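Local coordinates for PhiH1 repressor-like protein (Haloarcula marismortui ATCC 43049, PDB 3B73) that is of unknown function but, as a winged-helix protein resembling a phage repressor, probably binds DNA and regulates transcription, at residues 8-13 with 51-56; 16-21 with 44-49; 20-25 with 31-36; 57-60 with 66-69. All coordinates share one frame; numbering follows the deposited sequence.

Interaction 1: 8-13 with 51-56; sequences GSWMTI and KKLADH
Trp10 and His56 form a face-to-face stack that fastens the loop before helix 13-25 to the C-terminal end of helix 43-55 of a winged-helix domain. The evidence is direct: the six-membered ring of Trp10 and the imidazole have centroids 3.5 Å apart and planes only 11° from parallel. His56 CG lies 3.3 Å from Trp10 CZ2. On the opposite face of the indole sits CG of Met11, a selenomethionine, so the ring is sandwiched. A type I turn from Gly8 to Met11, closed by Met11 N to Gly8 O at 3.1 Å, carries the indole. Its CG, placed between the backbone N and the carbonyl carbon (chi1 55°), turns the ring toward helix 43-55 with one face to His56.

Polar anchoring comes from outside the two segments. Trp10 NE1 donates to Ala83 O, and His56 ND1 has a weak bond to Glu86. Replacing the indole by an alanine would probably leave the His56 face without its stacking partner and Ala83 O without this donor.

Apolar contacts complete the fit. Leu53 CD2 meets the ring at its edge, 4.1 Å from Trp10 CH2, while the aliphatic stem of Lys52 slides past obliquely, its CG 3.8 Å from Trp10 CE3.

Interaction 2: 16-21 with 44-49; sequences DRILEI and SSVSRR. With SO4 (sulfate ion), chain D.
Ser45 OG donates a hydrogen bond of 2.7 Å to O3 of the sulfate, near the N-terminal end of helix 43-55, the helix in the recognition position of the helix-turn-helix. The serine OG is also hydrogen-bonded to Ser42 OG, and it accepts a weak bond of 3.3 Å from Arg48 NH1, whose N-H...O geometry is far from straight. The sulfate takes a second bond from the backbone N of Ser42. The anion probably comes from the crystallisation liquor, but its place at a helix N-terminus is consistent with a site for a DNA phosphate, and the helix dipole would be expected to favour it.

Deeper in the domain, helices 13-25 and 43-55 meet through a small buried apolar contact. Ile18 faces Val46, their CA atoms 8.1 Å apart, and its CD1 does the touching: it reaches Arg49 CB at 3.7 Å and lies 4.5 Å from Val46 CG1. The Ile18 side chain crosses that of Arg49 at about a right angle. Arg49 presents only its stem here; bends at chi2 and chi3 (-36° and -61°) carry the guanidinium away to Asp15, with which it forms a salt bridge, and to Trp10 O. Leu33, Leu50 and Leu53 also pack against Ile18.

Arg17 reaches across to the second subunit through NH2, which pairs with Asp16 of that subunit, while its NH1 stays within the helix and bonds Glu20 OE2 at 2.8 Å, on the syn side of the carboxylate but 29° out of its plane.

Interaction 3: 20-25 with 31-36; sequences EIIHEE and KELEDR
The backbones of helix 13-25 and helix 30-34 come nearest at Ile21 and Leu33, whose CA atoms are 7.9 Å apart, a separation that the side chains between them fill. Ile21 and Leu33 slide past each other in opposite directions, and Ile21 CG2 presses on Leu33 CD2 at 3.4 Å, closer than usual van der Waals contact. Beside them Ile22 CD1 lies 4.4 Å from Leu33 CD1.

Arg36, in the loop that follows helix 30-34, turns back over this apolar patch. Bends at chi2 and chi3 (-73° and -136°) lay its guanidinium with one face on Ile21, whose CG1 is 3.8 Å from Arg36 NH1. That nitrogen also joins two carboxylates: it makes a weak hydrogen bond and salt bridge of 2.8 Å to Glu24 OE2, at the guanidinium edge, and a longer salt bridge of 3.4 Å to Glu25 OE2. Glu24 OE2 and Glu25 OE2 lie 3.1 Å apart, a repulsion that the arginine's charge is likely to offset. A methionine in its place would probably leave these neighbouring carboxylates without their shared cation.

A further salt bridge links Arg36 NH2 to Glu38. Helix 30-34 thus packs on helix 13-25 as the second helix does on the first in a winged helix-turn-helix.

Interaction 4: 57-60 with 66-69; sequences DLLQ and VYVI
Tyr67 sets its ring obliquely against the strand opposite, CD1 being 4.1 Å from Gln60 C, in the antiparallel hairpin 59-62/66-69 that forms the wing of the winged-helix fold. Leu50 and Ala54 of helix 43-55 also pack on the Tyr67 side chain.

The register follows from two bridges. Gln60 and Val68 are a hydrogen-bonded pair: Gln60 N donates to Val68 O at 2.8 Å with an N-H...O angle of 159°, and Val68 N returns a bond of 3.1 Å to Gln60 O. Both side chains lie on the same face of the sheet. Leu59 and Ile69 are a non-hydrogen-bonded pair with CA atoms 4.4 Å apart, and their side chains diverge.

Leu59 turns into the hydrophobic core. Its CG stands anti to the carbonyl carbon (chi1 -69°), which spreads the two methyls along the partner strand: CD1 lies 4.2 Å from Tyr67 CB, the two side chains crossing at about a right angle, and CD2 comes within 3.6 Å of Ile69 CA. Leu50 and Leu53, with Leu19 and Ile22 of helix 13-25, pack against it too. Before the strand, Asp57, with positive phi, is the C-prime residue of the Schellman motif ending helix 43-55. Beyond it, Ile69 CG1 rests 3.5 Å from Leu58 O.

Overall arrangement
The four contacts surround one hydrophobic core. Interactions 2 and 3 share helix 13-25 and lie with centres about 8 Å apart; Leu33 CD1 joins them, 3.8 Å from Val46 CG1. Interaction 1 holds the far end of helix 43-55 and touches interaction 2 where Leu53 CD2 packs 4.0 Å from Leu19 CD1. Its centre is about 16 Å from that of interaction 3, on the opposite side of the chain's centre. Interaction 4 follows helix 43-55 directly, through Leu58 N to Leu53 O at 2.9 Å, and meets interaction 3 at Ile22. The sulfate marks the probable DNA-facing end of helix 43-55, while interactions 1, 2 and 3 also approach the second subunit.

Interaction 1: 8-13 with 51-56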
loop_
_atom_site.group_PDB
_atom_site.type_symbol
_atom_site.label_atom_id
_atom_site.label_comp_id
_atom_site.label_asym_id
_atom_site.label_seq_id
_atom_site.Cartn_x
_atom_site.Cartn_y
_atom_site.Cartn_z
ATOM N N GLY B 8 7.374 5.877 -0.730
ATOM C CA GLY B 8 8.766 5.971 -0.337
ATOM C C GLY B 8 9.301 4.611 0.073
ATOM O O GLY B 8 8.546 3.734 0.495
ATOM N N SER B 9 10.613 4.438 -0.052
ATOM C CA SER B 9 11.253 3.146 0.199
ATOM C C SER B 9 11.185 2.735 1.672
ATOM O O SER B 9 11.372 1.567 2.008
ATOM C CB SER B 9 12.708 3.138 -0.333
ATOM O OG SER B 9 13.517 4.135 0.278
ATOM N N TRP B 10 10.906 3.701 2.545
ATOM C CA TRP B 10 10.784 3.452 3.980
ATOM C C TRP B 10 9.371 3.013 4.401
ATOM O O TRP B 10 9.133 2.756 5.572
ATOM C CB TRP B 10 11.123 4.723 4.746
ATOM C CG TRP B 10 10.289 5.882 4.288
ATOM C CD1 TRP B 10 10.577 6.752 3.276
ATOM C CD2 TRP B 10 9.017 6.277 4.811
ATOM N NE1 TRP B 10 9.552 7.658 3.125
ATOM C CE2 TRP B 10 8.586 7.395 4.060
ATOM C CE3 TRP B 10 8.191 5.795 5.851
ATOM C CZ2 TRP B 10 7.371 8.049 4.312
ATOM C CZ3 TRP B 10 6.971 6.453 6.101
ATOM C CH2 TRP B 10 6.574 7.560 5.326
HETATM N N MSE B 11 8.437 2.933 3.459
HETATM C CA MSE B 11 7.053 2.656 3.832
HETATM C C MSE B 11 6.753 1.171 3.882
HETATM O O MSE B 11 7.425 0.365 3.245
HETATM C CB MSE B 11 6.061 3.364 2.900
HETATM C CG MSE B 11 6.132 4.867 2.937
HETATM SE SE MSE B 11 4.808 5.631 1.727
HETATM C CE MSE B 11 3.269 5.276 2.769
ATOM N N THR B 12 5.734 0.825 4.665
ATOM C CA THR B 12 5.179 -0.515 4.698
ATOM C C THR B 12 3.751 -0.419 4.207
ATOM O O THR B 12 3.192 0.665 4.054
ATOM C CB THR B 12 5.128 -1.074 6.138
ATOM O OG1 THR B 12 4.201 -0.303 6.921
ATOM C CG2 THR B 12 6.515 -1.007 6.782
ATOM N N ILE B 13 3.125 -1.550 3.994
ATOM C CA ILE B 13 1.783 -1.502 3.437
ATOM C C ILE B 13 0.807 -0.927 4.464
ATOM O O ILE B 13 -0.208 -0.334 4.096
ATOM C CB ILE B 13 1.352 -2.889 2.899
ATOM C CG1 ILE B 13 0.083 -2.756 2.056
ATOM C CG2 ILE B 13 1.197 -3.867 4.041
ATOM C CD1 ILE B 13 -0.187 -3.896 1.182
ATOM N N LYS B 51 4.524 7.154 14.430
ATOM C CA LYS B 51 5.682 8.009 14.688
ATOM C C LYS B 51 6.407 8.264 13.369
ATOM O O LYS B 51 6.839 9.391 13.091
ATOM C CB LYS B 51 6.612 7.367 15.727
ATOM C CG LYS B 51 7.406 8.355 16.585
ATOM C CD LYS B 51 8.744 8.704 15.947
ATOM C CE LYS B 51 9.618 9.556 16.868
ATOM N NZ LYS B 51 10.960 9.818 16.254
ATOM N N LYS B 52 6.497 7.221 12.543
ATOM C CA LYS B 52 7.210 7.314 11.270
ATOM C C LYS B 52 6.485 8.238 10.286
ATOM O O LYS B 52 7.090 9.121 9.686
ATOM C CB LYS B 52 7.361 5.931 10.651
ATOM C CG LYS B 52 8.527 5.795 9.679
ATOM C CD LYS B 52 9.791 5.447 10.429
ATOM C CE LYS B 52 10.925 5.118 9.495
ATOM N NZ LYS B 52 12.218 5.214 10.224
ATOM N N LEU B 53 5.181 8.035 10.136
ATOM C CA LEU B 53 4.377 8.885 9.277
ATOM C C LEU B 53 4.470 10.350 9.699
ATOM O O LEU B 53 4.506 11.240 8.840
ATOM C CB LEU B 53 2.922 8.387 9.244
ATOM C CG LEU B 53 2.816 7.042 8.512
ATOM C CD1 LEU B 53 1.598 6.220 8.938
ATOM C CD2 LEU B 53 2.894 7.246 7.010
ATOM N N ALA B 54 4.526 10.599 11.011
ATOM C CA ALA B 54 4.626 11.970 11.517
ATOM C C ALA B 54 5.994 12.569 11.206
ATOM O O ALA B 54 6.101 13.756 10.858
ATOM C CB ALA B 54 4.328 12.035 13.014
ATOM N N ASP B 55 7.036 11.746 11.312
ATOM C CA ASP B 55 8.390 12.188 10.969
ATOM C C ASP B 55 8.437 12.629 9.534
ATOM O O ASP B 55 9.168 13.564 9.195
ATOM C CB ASP B 55 9.407 11.065 11.200
ATOM C CG ASP B 55 9.575 10.725 12.685
ATOM O OD1 ASP B 55 9.147 11.541 13.530
ATOM O OD2 ASP B 55 10.142 9.654 13.005
ATOM N N HIS B 56 7.661 11.949 8.691
ATOM C CA HIS B 56 7.633 12.256 7.263
ATOM C C HIS B 56 6.525 13.242 6.913
ATOM O O HIS B 56 6.215 13.448 5.745
ATOM C CB HIS B 56 7.525 10.973 6.445
ATOM C CG HIS B 56 8.743 10.113 6.535
ATOM N ND1 HIS B 56 9.743 10.141 5.586
ATOM C CD2 HIS B 56 9.141 9.219 7.472
ATOM C CE1 HIS B 56 10.697 9.295 5.929
ATOM N NE2 HIS B 56 10.355 8.718 7.066
#

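Interaction 2: 16-21 with 44-49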
loop_
_atom_site.group_PDB
_atom_site.type_symbol
_atom_site.label_atom_id
_atom_site.label_comp_id
_atom_site.label_asym_id
_atom_site.label_seq_id
_atom_site.Cartn_x
_atom_site.Cartn_y
_atom_site.Cartn_z
ATOM N N ASP B 16 -0.166 2.811 4.325
ATOM C CA ASP B 16 -1.245 3.260 3.444
ATOM C C ASP B 16 -2.558 3.037 4.168
ATOM O O ASP B 16 -3.445 3.901 4.150
ATOM C CB ASP B 16 -1.256 2.499 2.100
ATOM C CG ASP B 16 -0.385 3.166 1.027
ATOM O OD1 ASP B 16 0.451 4.031 1.354
ATOM O OD2 ASP B 16 -0.510 2.803 -0.153
ATOM N N ARG B 17 -2.663 1.891 4.833
ATOM C CA ARG B 17 -3.870 1.568 5.589
ATOM C C ARG B 17 -4.101 2.586 6.680
ATOM O O ARG B 17 -5.193 3.141 6.805
ATOM C CB ARG B 17 -3.798 0.169 6.198
ATOM C CG ARG B 17 -3.700 -0.927 5.172
ATOM C CD ARG B 17 -4.839 -0.871 4.165
ATOM N NE ARG B 17 -4.411 -1.639 3.022
ATOM C CZ ARG B 17 -4.053 -1.114 1.861
ATOM N NH1 ARG B 17 -4.154 0.185 1.642
ATOM N NH2 ARG B 17 -3.620 -1.909 0.907
ATOM N N ILE B 18 -3.068 2.863 7.466
ATOM C CA ILE B 18 -3.230 3.847 8.519
ATOM C C ILE B 18 -3.620 5.193 7.928
ATOM O O ILE B 18 -4.532 5.835 8.426
ATOM C CB ILE B 18 -1.967 3.993 9.342
ATOM C CG1 ILE B 18 -1.712 2.692 10.108
ATOM C CG2 ILE B 18 -2.080 5.208 10.249
ATOM C CD1 ILE B 18 -0.331 2.566 10.587
ATOM N N LEU B 19 -2.941 5.627 6.867
ATOM C CA LEU B 19 -3.296 6.918 6.279
ATOM C C LEU B 19 -4.754 6.942 5.810
ATOM O O LEU B 19 -5.466 7.915 6.032
ATOM C CB LEU B 19 -2.359 7.298 5.132
ATOM C CG LEU B 19 -0.998 7.810 5.575
ATOM C CD1 LEU B 19 -0.073 7.843 4.390
ATOM C CD2 LEU B 19 -1.108 9.201 6.247
ATOM N N GLU B 20 -5.192 5.857 5.181
ATOM C CA GLU B 20 -6.551 5.741 4.646
ATOM C C GLU B 20 -7.587 5.795 5.768
ATOM O O GLU B 20 -8.639 6.419 5.635
ATOM C CB GLU B 20 -6.705 4.446 3.831
ATOM C CG GLU B 20 -5.935 4.495 2.504
ATOM C CD GLU B 20 -5.688 3.124 1.881
ATOM O OE1 GLU B 20 -5.155 3.100 0.755
ATOM O OE2 GLU B 20 -6.015 2.077 2.497
ATOM N N ILE B 21 -7.272 5.159 6.885
ATOM C CA ILE B 21 -8.198 5.125 8.001
ATOM C C ILE B 21 -8.296 6.491 8.651
ATOM O O ILE B 21 -9.387 6.973 8.953
ATOM C CB ILE B 21 -7.804 4.058 9.036
ATOM C CG1 ILE B 21 -8.217 2.671 8.527
ATOM C CG2 ILE B 21 -8.473 4.346 10.371
ATOM C CD1 ILE B 21 -7.454 1.509 9.199
ATOM N N SER B 44 1.768 -1.760 19.266
ATOM C CA SER B 44 3.088 -1.131 19.333
ATOM C C SER B 44 3.620 -0.843 17.925
ATOM O O SER B 44 4.306 0.164 17.695
ATOM C CB SER B 44 4.075 -1.983 20.144
ATOM O OG SER B 44 4.151 -3.302 19.633
ATOM N N SER B 45 3.304 -1.721 16.975
ATOM C CA SER B 45 3.746 -1.511 15.600
ATOM C C SER B 45 3.034 -0.306 15.025
ATOM O O SER B 45 3.650 0.533 14.363
ATOM C CB SER B 45 3.464 -2.733 14.733
ATOM O OG SER B 45 4.282 -3.805 15.133
ATOM N N VAL B 46 1.731 -0.229 15.285
ATOM C CA VAL B 46 0.953 0.921 14.859
ATOM C C VAL B 46 1.584 2.187 15.396
ATOM O O VAL B 46 1.761 3.151 14.651
ATOM C CB VAL B 46 -0.515 0.835 15.316
ATOM C CG1 VAL B 46 -1.267 2.143 14.957
ATOM C CG2 VAL B 46 -1.177 -0.385 14.698
ATOM N N SER B 47 1.907 2.201 16.692
ATOM C CA SER B 47 2.590 3.361 17.277
ATOM C C SER B 47 3.871 3.714 16.531
ATOM O O SER B 47 4.154 4.897 16.276
ATOM C CB SER B 47 2.906 3.138 18.757
ATOM O OG SER B 47 1.727 3.270 19.527
ATOM N N ARG B 48 4.652 2.689 16.201
ATOM C CA ARG B 48 5.879 2.885 15.429
ATOM C C ARG B 48 5.605 3.514 14.061
ATOM O O ARG B 48 6.263 4.482 13.683
ATOM C CB ARG B 48 6.628 1.562 15.271
ATOM C CG ARG B 48 7.694 1.362 16.328
ATOM C CD ARG B 48 8.348 -0.016 16.240
ATOM N NE ARG B 48 7.700 -0.988 17.119
ATOM C CZ ARG B 48 7.201 -2.148 16.709
ATOM N NH1 ARG B 48 7.289 -2.483 15.427
ATOM N NH2 ARG B 48 6.625 -2.976 17.578
ATOM N N ARG B 49 4.626 2.978 13.335
ATOM C CA ARG B 49 4.255 3.529 12.035
ATOM C C ARG B 49 3.699 4.939 12.167
ATOM O O ARG B 49 4.005 5.819 11.346
ATOM C CB ARG B 49 3.248 2.628 11.314
ATOM C CG ARG B 49 3.777 1.240 11.019
ATOM C CD ARG B 49 5.250 1.229 10.662
ATOM N NE ARG B 49 5.593 2.011 9.470
ATOM C CZ ARG B 49 6.826 2.078 8.980
ATOM N NH1 ARG B 49 7.800 1.418 9.589
ATOM N NH2 ARG B 49 7.103 2.799 7.897
HETATM S S SO4 D . 3.068 -7.479 14.278
HETATM O O1 SO4 D . 3.523 -7.426 12.890
HETATM O O2 SO4 D . 4.098 -8.111 15.118
HETATM O O3 SO4 D . 2.845 -6.110 14.749
HETATM O O4 SO4 D . 1.819 -8.251 14.316
#

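Interaction 3: 20-25 with 31-36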
loop_
_atom_site.group_PDB
_atom_site.type_symbol
_atom_site.label_atom_id
_atom_site.label_comp_id
_atom_site.label_asym_id
_atom_site.label_seq_id
_atom_site.Cartn_x
_atom_site.Cartn_y
_atom_site.Cartn_z
ATOM N N GLU B 20 -5.192 5.857 5.181
ATOM C CA GLU B 20 -6.551 5.741 4.646
ATOM C C GLU B 20 -7.587 5.795 5.768
ATOM O O GLU B 20 -8.639 6.419 5.635
ATOM C CB GLU B 20 -6.705 4.446 3.831
ATOM C CG GLU B 20 -5.935 4.495 2.504
ATOM C CD GLU B 20 -5.688 3.124 1.881
ATOM O OE1 GLU B 20 -5.155 3.100 0.755
ATOM O OE2 GLU B 20 -6.015 2.077 2.497
ATOM N N ILE B 21 -7.272 5.159 6.885
ATOM C CA ILE B 21 -8.198 5.125 8.001
ATOM C C ILE B 21 -8.296 6.491 8.651
ATOM O O ILE B 21 -9.387 6.973 8.953
ATOM C CB ILE B 21 -7.804 4.058 9.036
ATOM C CG1 ILE B 21 -8.217 2.671 8.527
ATOM C CG2 ILE B 21 -8.473 4.346 10.371
ATOM C CD1 ILE B 21 -7.454 1.509 9.199
ATOM N N ILE B 22 -7.163 7.134 8.860
ATOM C CA ILE B 22 -7.197 8.446 9.474
ATOM C C ILE B 22 -7.865 9.460 8.528
ATOM O O ILE B 22 -8.604 10.325 8.969
ATOM C CB ILE B 22 -5.792 8.891 9.895
ATOM C CG1 ILE B 22 -5.303 7.994 11.040
ATOM C CG2 ILE B 22 -5.791 10.370 10.298
ATOM C CD1 ILE B 22 -3.928 8.371 11.556
ATOM N N HIS B 23 -7.631 9.332 7.226
ATOM C CA HIS B 23 -8.253 10.240 6.268
ATOM C C HIS B 23 -9.773 10.165 6.395
ATOM O O HIS B 23 -10.454 11.187 6.412
ATOM C CB HIS B 23 -7.829 9.922 4.836
ATOM C CG HIS B 23 -8.691 10.563 3.785
ATOM N ND1 HIS B 23 -8.559 11.884 3.411
ATOM C CD2 HIS B 23 -9.694 10.058 3.025
ATOM C CE1 HIS B 23 -9.437 12.165 2.464
ATOM N NE2 HIS B 23 -10.140 11.073 2.214
ATOM N N GLU B 24 -10.300 8.955 6.507
ATOM C CA GLU B 24 -11.742 8.790 6.549
ATOM C C GLU B 24 -12.347 9.091 7.924
ATOM O O GLU B 24 -13.452 9.601 8.000
ATOM C CB GLU B 24 -12.155 7.390 6.073
ATOM C CG GLU B 24 -12.113 6.316 7.153
ATOM C CD GLU B 24 -12.819 5.023 6.750
ATOM O OE1 GLU B 24 -12.605 4.538 5.616
ATOM O OE2 GLU B 24 -13.583 4.485 7.580
ATOM N N GLU B 25 -11.629 8.777 8.999
ATOM C CA GLU B 25 -12.144 8.960 10.361
ATOM C C GLU B 25 -11.851 10.345 10.925
ATOM O O GLU B 25 -12.503 10.783 11.870
ATOM C CB GLU B 25 -11.546 7.919 11.317
ATOM C CG GLU B 25 -11.944 6.468 11.046
ATOM C CD GLU B 25 -13.426 6.216 11.221
ATOM O OE1 GLU B 25 -14.057 6.902 12.056
ATOM O OE2 GLU B 25 -13.957 5.329 10.520
ATOM N N LYS B 31 -4.565 2.414 19.875
ATOM C CA LYS B 31 -5.569 1.455 20.334
ATOM C C LYS B 31 -6.710 1.312 19.322
ATOM O O LYS B 31 -7.050 0.204 18.919
ATOM C CB LYS B 31 -6.103 1.812 21.735
ATOM C CG LYS B 31 -6.844 0.663 22.442
ATOM C CD LYS B 31 -7.151 0.991 23.911
ATOM C CE LYS B 31 -5.877 1.283 24.715
ATOM N NZ LYS B 31 -6.150 1.885 26.061
ATOM N N GLU B 32 -7.301 2.422 18.890
ATOM C CA GLU B 32 -8.418 2.303 17.955
ATOM C C GLU B 32 -8.017 1.839 16.528
ATOM O O GLU B 32 -8.811 1.208 15.827
ATOM C CB GLU B 32 -9.280 3.579 17.952
ATOM C CG GLU B 32 -8.642 4.802 17.330
ATOM C CD GLU B 32 -8.712 4.780 15.810
ATOM O OE1 GLU B 32 -9.498 3.974 15.250
ATOM O OE2 GLU B 32 -7.978 5.572 15.179
ATOM N N LEU B 33 -6.788 2.131 16.102
ATOM C CA LEU B 33 -6.330 1.656 14.795
ATOM C C LEU B 33 -6.120 0.152 14.829
ATOM O O LEU B 33 -6.493 -0.565 13.887
ATOM C CB LEU B 33 -5.042 2.363 14.383
ATOM C CG LEU B 33 -5.262 3.754 13.788
ATOM C CD1 LEU B 33 -3.945 4.509 13.758
ATOM C CD2 LEU B 33 -5.886 3.649 12.385
ATOM N N GLU B 34 -5.509 -0.303 15.924
ATOM C CA GLU B 34 -5.303 -1.722 16.229
ATOM C C GLU B 34 -6.593 -2.543 16.066
ATOM O O GLU B 34 -6.592 -3.664 15.539
ATOM C CB GLU B 34 -4.767 -1.846 17.667
ATOM C CG GLU B 34 -4.757 -3.244 18.216
ATOM C CD GLU B 34 -3.976 -4.170 17.330
ATOM O OE1 GLU B 34 -2.969 -3.704 16.758
ATOM O OE2 GLU B 34 -4.371 -5.348 17.193
ATOM N N ASP B 35 -7.703 -1.964 16.497
ATOM C CA ASP B 35 -8.972 -2.683 16.523
ATOM C C ASP B 35 -9.654 -2.805 15.162
ATOM O O ASP B 35 -10.649 -3.508 15.038
ATOM C CB ASP B 35 -9.920 -2.045 17.544
ATOM C CG ASP B 35 -9.399 -2.156 18.967
ATOM O OD1 ASP B 35 -8.737 -3.173 19.273
ATOM O OD2 ASP B 35 -9.641 -1.230 19.775
ATOM N N ARG B 36 -9.129 -2.120 14.148
ATOM C CA ARG B 36 -9.664 -2.231 12.793
ATOM C C ARG B 36 -9.347 -3.600 12.167
ATOM O O ARG B 36 -8.286 -4.178 12.425
ATOM C CB ARG B 36 -9.083 -1.120 11.931
ATOM C CG ARG B 36 -9.644 0.234 12.242
ATOM C CD ARG B 36 -11.053 0.295 11.715
ATOM N NE ARG B 36 -11.298 1.563 11.036
ATOM C CZ ARG B 36 -11.768 1.667 9.796
ATOM N NH1 ARG B 36 -11.960 2.862 9.246
ATOM N NH2 ARG B 36 -12.067 0.575 9.110
#

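Interaction 4: 57-60 with 66-69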
loop_
_atom_site.group_PDB
_atom_site.type_symbol
_atom_site.label_atom_id
_atom_site.label_comp_id
_atom_site.label_asym_id
_atom_site.label_seq_id
_atom_site.Cartn_x
_atom_site.Cartn_y
_atom_site.Cartn_z
ATOM N N ASP B 57 5.938 13.843 7.943
ATOM C CA ASP B 57 4.943 14.898 7.779
ATOM C C ASP B 57 3.726 14.473 6.961
ATOM O O ASP B 57 3.077 15.297 6.345
ATOM C CB ASP B 57 5.587 16.157 7.183
ATOM C CG ASP B 57 6.096 17.117 8.253
ATOM O OD1 ASP B 57 6.848 16.695 9.165
ATOM O OD2 ASP B 57 5.731 18.308 8.177
ATOM N N LEU B 58 3.411 13.184 6.982
ATOM C CA LEU B 58 2.181 12.686 6.398
ATOM C C LEU B 58 1.079 12.686 7.447
ATOM O O LEU B 58 -0.117 12.696 7.120
ATOM C CB LEU B 58 2.410 11.286 5.856
ATOM C CG LEU B 58 3.482 11.273 4.768
ATOM C CD1 LEU B 58 3.534 9.918 4.048
ATOM C CD2 LEU B 58 3.256 12.409 3.760
ATOM N N LEU B 59 1.501 12.660 8.711
ATOM C CA LEU B 59 0.618 12.833 9.849
ATOM C C LEU B 59 1.216 13.914 10.738
ATOM O O LEU B 59 2.368 14.283 10.562
ATOM C CB LEU B 59 0.499 11.546 10.650
ATOM C CG LEU B 59 -0.240 10.382 9.991
ATOM C CD1 LEU B 59 -0.276 9.193 10.931
ATOM C CD2 LEU B 59 -1.664 10.774 9.559
ATOM N N GLN B 60 0.424 14.430 11.674
ATOM C CA GLN B 60 0.954 15.263 12.752
ATOM C C GLN B 60 0.339 14.875 14.088
ATOM O O GLN B 60 -0.859 14.597 14.171
ATOM C CB GLN B 60 0.751 16.754 12.485
ATOM C CG GLN B 60 -0.690 17.208 12.379
ATOM C CD GLN B 60 -0.786 18.682 12.044
ATOM O OE1 GLN B 60 -1.274 19.064 10.969
ATOM N NE2 GLN B 60 -0.297 19.525 12.957
ATOM N N VAL B 66 -3.167 11.643 19.879
ATOM C CA VAL B 66 -3.979 11.654 18.684
ATOM C C VAL B 66 -3.104 12.083 17.498
ATOM O O VAL B 66 -2.266 12.988 17.612
ATOM C CB VAL B 66 -5.237 12.542 18.841
ATOM C CG1 VAL B 66 -5.888 12.789 17.492
ATOM C CG2 VAL B 66 -6.242 11.886 19.802
ATOM N N TYR B 67 -3.269 11.389 16.378
ATOM C CA TYR B 67 -2.617 11.763 15.129
ATOM C C TYR B 67 -3.689 12.146 14.099
ATOM O O TYR B 67 -4.814 11.629 14.119
ATOM C CB TYR B 67 -1.744 10.622 14.594
ATOM C CG TYR B 67 -0.469 10.374 15.358
ATOM C CD1 TYR B 67 0.755 10.851 14.873
ATOM C CD2 TYR B 67 -0.470 9.637 16.546
ATOM C CE1 TYR B 67 1.943 10.625 15.572
ATOM C CE2 TYR B 67 0.724 9.401 17.254
ATOM C CZ TYR B 67 1.924 9.901 16.756
ATOM O OH TYR B 67 3.111 9.684 17.425
ATOM N N VAL B 68 -3.321 13.054 13.204
ATOM C CA VAL B 68 -4.242 13.605 12.234
ATOM C C VAL B 68 -3.482 13.761 10.907
ATOM O O VAL B 68 -2.265 13.991 10.909
ATOM C CB VAL B 68 -4.783 14.970 12.757
ATOM C CG1 VAL B 68 -4.815 16.014 11.658
ATOM C CG2 VAL B 68 -6.149 14.799 13.415
ATOM N N ILE B 69 -4.172 13.645 9.775
ATOM C CA ILE B 69 -3.481 13.723 8.474
ATOM C C ILE B 69 -3.044 15.157 8.111
ATOM O O ILE B 69 -3.640 16.120 8.581
ATOM C CB ILE B 69 -4.334 13.067 7.334
ATOM C CG1 ILE B 69 -3.471 12.798 6.104
ATOM C CG2 ILE B 69 -5.574 13.926 6.964
ATOM C CD1 ILE B 69 -3.950 11.626 5.225
#